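Local structure of hypothetical protein (Chromobacterium violaceum, 2O3I) at residues F263-A269 and V285-R291; S301-W305 and E376-Y382. The protein is of unknown function but belongs to the DUF917 (S-Me-THD-like) family. The protein carries 2 engineered substitutions. All blocks are in the same frame, centred on the assembly; numbering follows the deposited sequence.

Contact 1: residues F263-A269 and V285-R291; sequences FGPATLA and VLEDGER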
loop_
_atom_site.group_PDB
_atom_site.type_symbol
_atom_site.label_atom_id
_atom_site.label_comp_id
_atom_site.label_asym_id
_atom_site.label_seq_id
_atom_site.Cartn_x
_atom_site.Cartn_y
_atom_site.Cartn_z
ATOM N N PHE A 263 34.314 2.910 -22.954
ATOM C CA PHE A 263 34.500 1.790 -23.865
ATOM C C PHE A 263 33.971 2.057 -25.274
ATOM O O PHE A 263 33.025 2.826 -25.463
ATOM C CB PHE A 263 33.802 0.571 -23.246
ATOM C CG PHE A 263 34.012 -0.717 -23.986
ATOM C CD1 PHE A 263 33.139 -1.110 -24.996
ATOM C CD2 PHE A 263 35.058 -1.569 -23.635
ATOM C CE1 PHE A 263 33.299 -2.340 -25.639
ATOM C CE2 PHE A 263 35.229 -2.797 -24.271
ATOM C CZ PHE A 263 34.349 -3.185 -25.275
ATOM N N GLY A 264 34.600 1.419 -26.256
ATOM C CA GLY A 264 34.182 1.560 -27.641
ATOM C C GLY A 264 34.686 2.781 -28.391
ATOM O O GLY A 264 35.703 3.365 -28.015
ATOM N N PRO A 265 33.991 3.200 -29.462
ATOM C CA PRO A 265 32.766 2.606 -30.014
ATOM C C PRO A 265 32.913 1.151 -30.450
ATOM O O PRO A 265 33.863 0.789 -31.139
ATOM C CB PRO A 265 32.419 3.542 -31.176
ATOM C CG PRO A 265 33.748 4.101 -31.582
ATOM C CD PRO A 265 34.405 4.371 -30.256
ATOM N N ALA A 266 31.964 0.324 -30.032
ATOM C CA ALA A 266 31.962 -1.098 -30.349
ATOM C C ALA A 266 30.575 -1.518 -30.818
ATOM O O ALA A 266 29.710 -0.676 -31.048
ATOM C CB ALA A 266 32.362 -1.899 -29.122
ATOM N N THR A 267 30.355 -2.819 -30.954
ATOM C CA THR A 267 29.057 -3.301 -31.405
ATOM C C THR A 267 28.236 -3.882 -30.256
ATOM O O THR A 267 28.725 -4.707 -29.481
ATOM C CB THR A 267 29.212 -4.368 -32.514
ATOM O OG1 THR A 267 29.616 -5.615 -31.936
ATOM C CG2 THR A 267 30.265 -3.931 -33.520
ATOM N N LEU A 268 26.990 -3.433 -30.148
ATOM C CA LEU A 268 26.086 -3.910 -29.111
ATOM C C LEU A 268 25.680 -5.339 -29.418
ATOM O O LEU A 268 25.119 -5.618 -30.477
ATOM C CB LEU A 268 24.823 -3.049 -29.053
ATOM C CG LEU A 268 24.900 -1.622 -28.512
ATOM C CD1 LEU A 268 23.605 -0.894 -28.844
ATOM C CD2 LEU A 268 25.134 -1.646 -27.010
ATOM N N ALA A 269 25.965 -6.244 -28.492
ATOM C CA ALA A 269 25.605 -7.639 -28.676
ATOM C C ALA A 269 24.127 -7.794 -28.330
ATOM O O ALA A 269 23.523 -6.890 -27.750
ATOM C CB ALA A 269 26.457 -8.526 -27.778
ATOM N N VAL A 285 25.601 -5.900 -23.355
ATOM C CA VAL A 285 26.994 -6.221 -23.617
ATOM C C VAL A 285 27.481 -5.608 -24.921
ATOM O O VAL A 285 26.743 -5.527 -25.898
ATOM C CB VAL A 285 27.189 -7.756 -23.671
ATOM C CG1 VAL A 285 28.676 -8.100 -23.765
ATOM C CG2 VAL A 285 26.553 -8.398 -22.441
ATOM N N LEU A 286 28.731 -5.165 -24.915
ATOM C CA LEU A 286 29.355 -4.569 -26.087
ATOM C C LEU A 286 30.699 -5.251 -26.290
ATOM O O LEU A 286 31.454 -5.441 -25.334
ATOM C CB LEU A 286 29.580 -3.068 -25.885
ATOM C CG LEU A 286 28.373 -2.145 -25.706
ATOM C CD1 LEU A 286 27.758 -2.339 -24.328
ATOM C CD2 LEU A 286 28.822 -0.704 -25.885
ATOM N N GLU A 287 30.997 -5.624 -27.530
ATOM C CA GLU A 287 32.262 -6.275 -27.834
ATOM C C GLU A 287 33.104 -5.453 -28.803
ATOM O O GLU A 287 32.593 -4.886 -29.768
ATOM C CB GLU A 287 32.010 -7.677 -28.397
ATOM C CG GLU A 287 31.457 -8.654 -27.365
ATOM C CD GLU A 287 31.452 -10.095 -27.854
ATOM O OE1 GLU A 287 30.700 -10.405 -28.804
ATOM O OE2 GLU A 287 32.207 -10.918 -27.289
ATOM N N ASP A 288 34.402 -5.390 -28.527
ATOM C CA ASP A 288 35.340 -4.636 -29.349
ATOM C C ASP A 288 36.501 -5.545 -29.748
ATOM O O ASP A 288 37.666 -5.225 -29.512
ATOM C CB ASP A 288 35.853 -3.422 -28.561
ATOM C CG ASP A 288 36.781 -2.541 -29.377
ATOM O OD1 ASP A 288 36.385 -2.124 -30.486
ATOM O OD2 ASP A 288 37.904 -2.258 -28.904
ATOM N N GLY A 289 36.168 -6.683 -30.351
ATOM C CA GLY A 289 37.184 -7.633 -30.773
ATOM C C GLY A 289 37.990 -8.148 -29.598
ATOM O O GLY A 289 39.045 -7.601 -29.278
ATOM N N GLU A 290 37.495 -9.206 -28.961
ATOM C CA GLU A 290 38.158 -9.798 -27.799
ATOM C C GLU A 290 38.339 -8.728 -26.724
ATOM O O GLU A 290 39.444 -8.477 -26.239
ATOM C CB GLU A 290 39.509 -10.392 -28.202
ATOM N N ARG A 291 37.224 -8.101 -26.369
ATOM C CA ARG A 291 37.180 -7.040 -25.370
ATOM C C ARG A 291 35.707 -6.808 -25.082
ATOM O O ARG A 291 35.005 -6.199 -25.885
ATOM C CB ARG A 291 37.814 -5.768 -25.929
ATOM C CG ARG A 291 39.206 -5.499 -25.405
ATOM C CD ARG A 291 39.155 -4.600 -24.182
ATOM N NE ARG A 291 40.392 -4.653 -23.411
ATOM C CZ ARG A 291 40.777 -3.719 -22.548
ATOM N NH1 ARG A 291 40.023 -2.645 -22.348
ATOM N NH2 ARG A 291 41.914 -3.861 -21.879
#
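The carbonyl oxygen T267 O is gripped twice by the partner strand. E287 N donates to it over 3.1 Å, with an N-H...O angle of 165°, and L286 CA adds a CA-H...O contact to T267 O at 3.5 Å. The return bond runs from T267 N to E287 O, 3.3 Å, which makes T267 and E287 an antiparallel hydrogen-bonded pair. Two residues on, A269 N reaches V285 O over 2.8 Å, with L268 and L286 as the non-hydrogen-bonded pair in between.

T267 and E287 lie on the exposed face. On the other, L268 and L286 run alongside each other pointing the same way, and L268 makes the touch with its CD2 branch, 3.5 Å from L286 CG. Strand 352-358 touches both through A353 and V355.

Ahead of strand 266-268 the chain turns at F263 and again at P265, which follows a cis peptide, and the F263 ring lies against the partner segment. With its CG opposite the backbone N (chi1 -174°), the ring slides past L286, F263 CE1 lying 3.8 Å from L286 CB. Its far end is wedged against the turn: F263 CZ lies 3.6 Å from D288 CB and 3.1 Å from R291 O, which meets the ring edge in plane. R291 O also accepts D288 N, closing the turn, while the R291 guanidinium group is salt-bridged to D306.

Pairing of consecutive strands 266-268 and 283-287, followed by 292-297 across a tight turn, is that of an antiparallel beta meander.

Contact 2: residues S301-W305 and E376-Y382; sequences SLLAW and ELAQLGY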
loop_
_atom_site.group_PDB
_atom_site.type_symbol
_atom_site.label_atom_id
_atom_site.label_comp_id
_atom_site.label_asym_id
_atom_site.label_seq_id
_atom_site.Cartn_x
_atom_site.Cartn_y
_atom_site.Cartn_z
ATOM N N SER A 301 21.453 2.630 -15.593
ATOM C CA SER A 301 22.707 1.907 -15.660
ATOM C C SER A 301 23.455 2.296 -14.386
ATOM O O SER A 301 23.524 3.473 -14.041
ATOM C CB SER A 301 23.488 2.322 -16.905
ATOM O OG SER A 301 22.787 1.919 -18.068
ATOM N N LEU A 302 24.008 1.309 -13.692
ATOM C CA LEU A 302 24.700 1.558 -12.435
ATOM C C LEU A 302 26.179 1.169 -12.418
ATOM O O LEU A 302 26.967 1.737 -11.662
ATOM C CB LEU A 302 23.955 0.832 -11.314
ATOM C CG LEU A 302 22.493 1.264 -11.158
ATOM C CD1 LEU A 302 21.741 0.257 -10.304
ATOM C CD2 LEU A 302 22.430 2.659 -10.541
ATOM N N LEU A 303 26.549 0.194 -13.238
ATOM C CA LEU A 303 27.932 -0.245 -13.315
ATOM C C LEU A 303 28.330 -0.625 -14.735
ATOM O O LEU A 303 27.490 -1.013 -15.550
ATOM C CB LEU A 303 28.171 -1.457 -12.415
ATOM C CG LEU A 303 27.848 -1.382 -10.926
ATOM C CD1 LEU A 303 26.376 -1.693 -10.696
ATOM C CD2 LEU A 303 28.715 -2.394 -10.191
ATOM N N ALA A 304 29.623 -0.507 -15.014
ATOM C CA ALA A 304 30.189 -0.862 -16.308
ATOM C C ALA A 304 31.414 -1.726 -16.013
ATOM O O ALA A 304 32.342 -1.292 -15.324
ATOM C CB ALA A 304 30.590 0.393 -17.083
ATOM N N TRP A 305 31.404 -2.952 -16.528
ATOM C CA TRP A 305 32.500 -3.885 -16.300
ATOM C C TRP A 305 33.259 -4.293 -17.550
ATOM O O TRP A 305 32.662 -4.633 -18.571
ATOM C CB TRP A 305 31.992 -5.175 -15.644
ATOM C CG TRP A 305 31.699 -5.101 -14.175
ATOM C CD1 TRP A 305 30.480 -4.898 -13.584
ATOM C CD2 TRP A 305 32.638 -5.275 -13.108
ATOM N NE1 TRP A 305 30.606 -4.940 -12.214
ATOM C CE2 TRP A 305 31.920 -5.170 -11.895
ATOM C CE3 TRP A 305 34.020 -5.514 -13.057
ATOM C CZ2 TRP A 305 32.537 -5.293 -10.645
ATOM C CZ3 TRP A 305 34.632 -5.638 -11.815
ATOM C CH2 TRP A 305 33.890 -5.527 -10.626
ATOM N N GLU A 376 22.634 0.674 -2.768
ATOM C CA GLU A 376 22.012 0.151 -3.978
ATOM C C GLU A 376 23.004 -0.714 -4.746
ATOM O O GLU A 376 22.680 -1.825 -5.171
ATOM C CB GLU A 376 21.520 1.300 -4.861
ATOM C CG GLU A 376 20.834 0.855 -6.150
ATOM C CD GLU A 376 19.421 0.337 -5.929
ATOM O OE1 GLU A 376 18.817 -0.172 -6.899
ATOM O OE2 GLU A 376 18.911 0.444 -4.792
ATOM N N LEU A 377 24.218 -0.201 -4.912
ATOM C CA LEU A 377 25.262 -0.930 -5.616
ATOM C C LEU A 377 25.636 -2.213 -4.878
ATOM O O LEU A 377 25.987 -3.213 -5.502
ATOM C CB LEU A 377 26.496 -0.044 -5.766
ATOM C CG LEU A 377 26.285 1.209 -6.613
ATOM C CD1 LEU A 377 27.355 2.231 -6.274
ATOM C CD2 LEU A 377 26.317 0.852 -8.086
ATOM N N ALA A 378 25.569 -2.173 -3.550
ATOM C CA ALA A 378 25.891 -3.335 -2.729
ATOM C C ALA A 378 24.950 -4.482 -3.091
ATOM O O ALA A 378 25.361 -5.637 -3.184
ATOM C CB ALA A 378 25.751 -2.987 -1.249
ATOM N N GLN A 379 23.682 -4.150 -3.297
ATOM C CA GLN A 379 22.685 -5.146 -3.656
ATOM C C GLN A 379 23.043 -5.761 -5.005
ATOM O O GLN A 379 22.679 -6.898 -5.290
ATOM C CB GLN A 379 21.303 -4.497 -3.731
ATOM C CG GLN A 379 20.860 -3.846 -2.430
ATOM C CD GLN A 379 19.645 -2.946 -2.613
ATOM O OE1 GLN A 379 19.102 -2.408 -1.641
ATOM N NE2 GLN A 379 19.220 -2.770 -3.866
ATOM N N LEU A 380 23.753 -5.000 -5.832
ATOM C CA LEU A 380 24.169 -5.488 -7.140
ATOM C C LEU A 380 25.566 -6.103 -7.102
ATOM O O LEU A 380 26.221 -6.248 -8.139
ATOM C CB LEU A 380 24.129 -4.365 -8.180
ATOM C CG LEU A 380 22.762 -4.014 -8.770
ATOM C CD1 LEU A 380 21.932 -3.222 -7.768
ATOM C CD2 LEU A 380 22.974 -3.205 -10.039
ATOM N N GLY A 381 26.030 -6.446 -5.905
ATOM C CA GLY A 381 27.331 -7.077 -5.779
ATOM C C GLY A 381 28.589 -6.228 -5.663
ATOM O O GLY A 381 29.656 -6.774 -5.369
ATOM N N TYR A 382 28.508 -4.922 -5.903
ATOM C CA TYR A 382 29.703 -4.090 -5.776
ATOM C C TYR A 382 29.764 -3.479 -4.391
ATOM O O TYR A 382 28.905 -2.686 -4.018
ATOM C CB TYR A 382 29.738 -2.969 -6.819
ATOM C CG TYR A 382 30.960 -2.082 -6.681
ATOM C CD1 TYR A 382 30.891 -0.843 -6.034
ATOM C CD2 TYR A 382 32.201 -2.510 -7.146
ATOM C CE1 TYR A 382 32.040 -0.058 -5.856
ATOM C CE2 TYR A 382 33.345 -1.741 -6.975
ATOM C CZ TYR A 382 33.263 -0.520 -6.333
ATOM O OH TYR A 382 34.407 0.229 -6.177
#
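L303 divides its two methyl branches between helix and tail. L303 CD1 meets the end of helix 367-379 and the residue after it, 3.6 Å from L377 CD2 and 3.8 Å from L380 CD2, whereas L303 CD2 presses on Y382 CB at 3.6 Å. All three of these partners cross L303 obliquely. L302 takes a different line: its side chain stands at about a right angle to that of L380, with L302 CD1 touching L380 CD2 at 3.7 Å. L377 CD2 settles over the backbone as well, 3.7 Å from L302 O.

That two successive strand residues both point toward the helix is explained by a classic beta bulge, in which L302 and L303 together face L296 of strand 292-297. The helix ends in a Schellman motif, defined by Y382 N bonded to L377 O and G381 N to A378 O, with G381 at positive phi (87°) as the C-prime residue. This reversal carries Y382 back to the strand. There its CG is turned opposite the backbone N (chi1 179°), and Y382 CD2 reaches the six-membered ring of W305 only loosely, 4.5 Å from W305 CZ2. P312 touches both aromatic side chains, and Y382 OH is hydrogen-bonded to P385 O.

Overall arrangement
From the N terminus, the chain first builds the mixed sheet, then enters the antiparallel sheet. Contact 1 closes a short loop there, between strands 266-268 and 283-287, whose residues 272-281 are not modelled. The chain continues through strand 292-297 into 301-306, where contact 2 opens. It closes only after some 70 residues, which include strands 314-315, 319-324 and 352-358 and most of helix 367-379. The two loops are therefore in series, neither nested nor crossed. The centres of contacts 1 and 2 lie about 20 Å apart, their nearest atoms about 6 Å; strand 292-297 bridges them, pairing with both 283-287 and 301-306. Contact 1 joins strands within the sheet, while contact 2 docks the C-terminal helix on it.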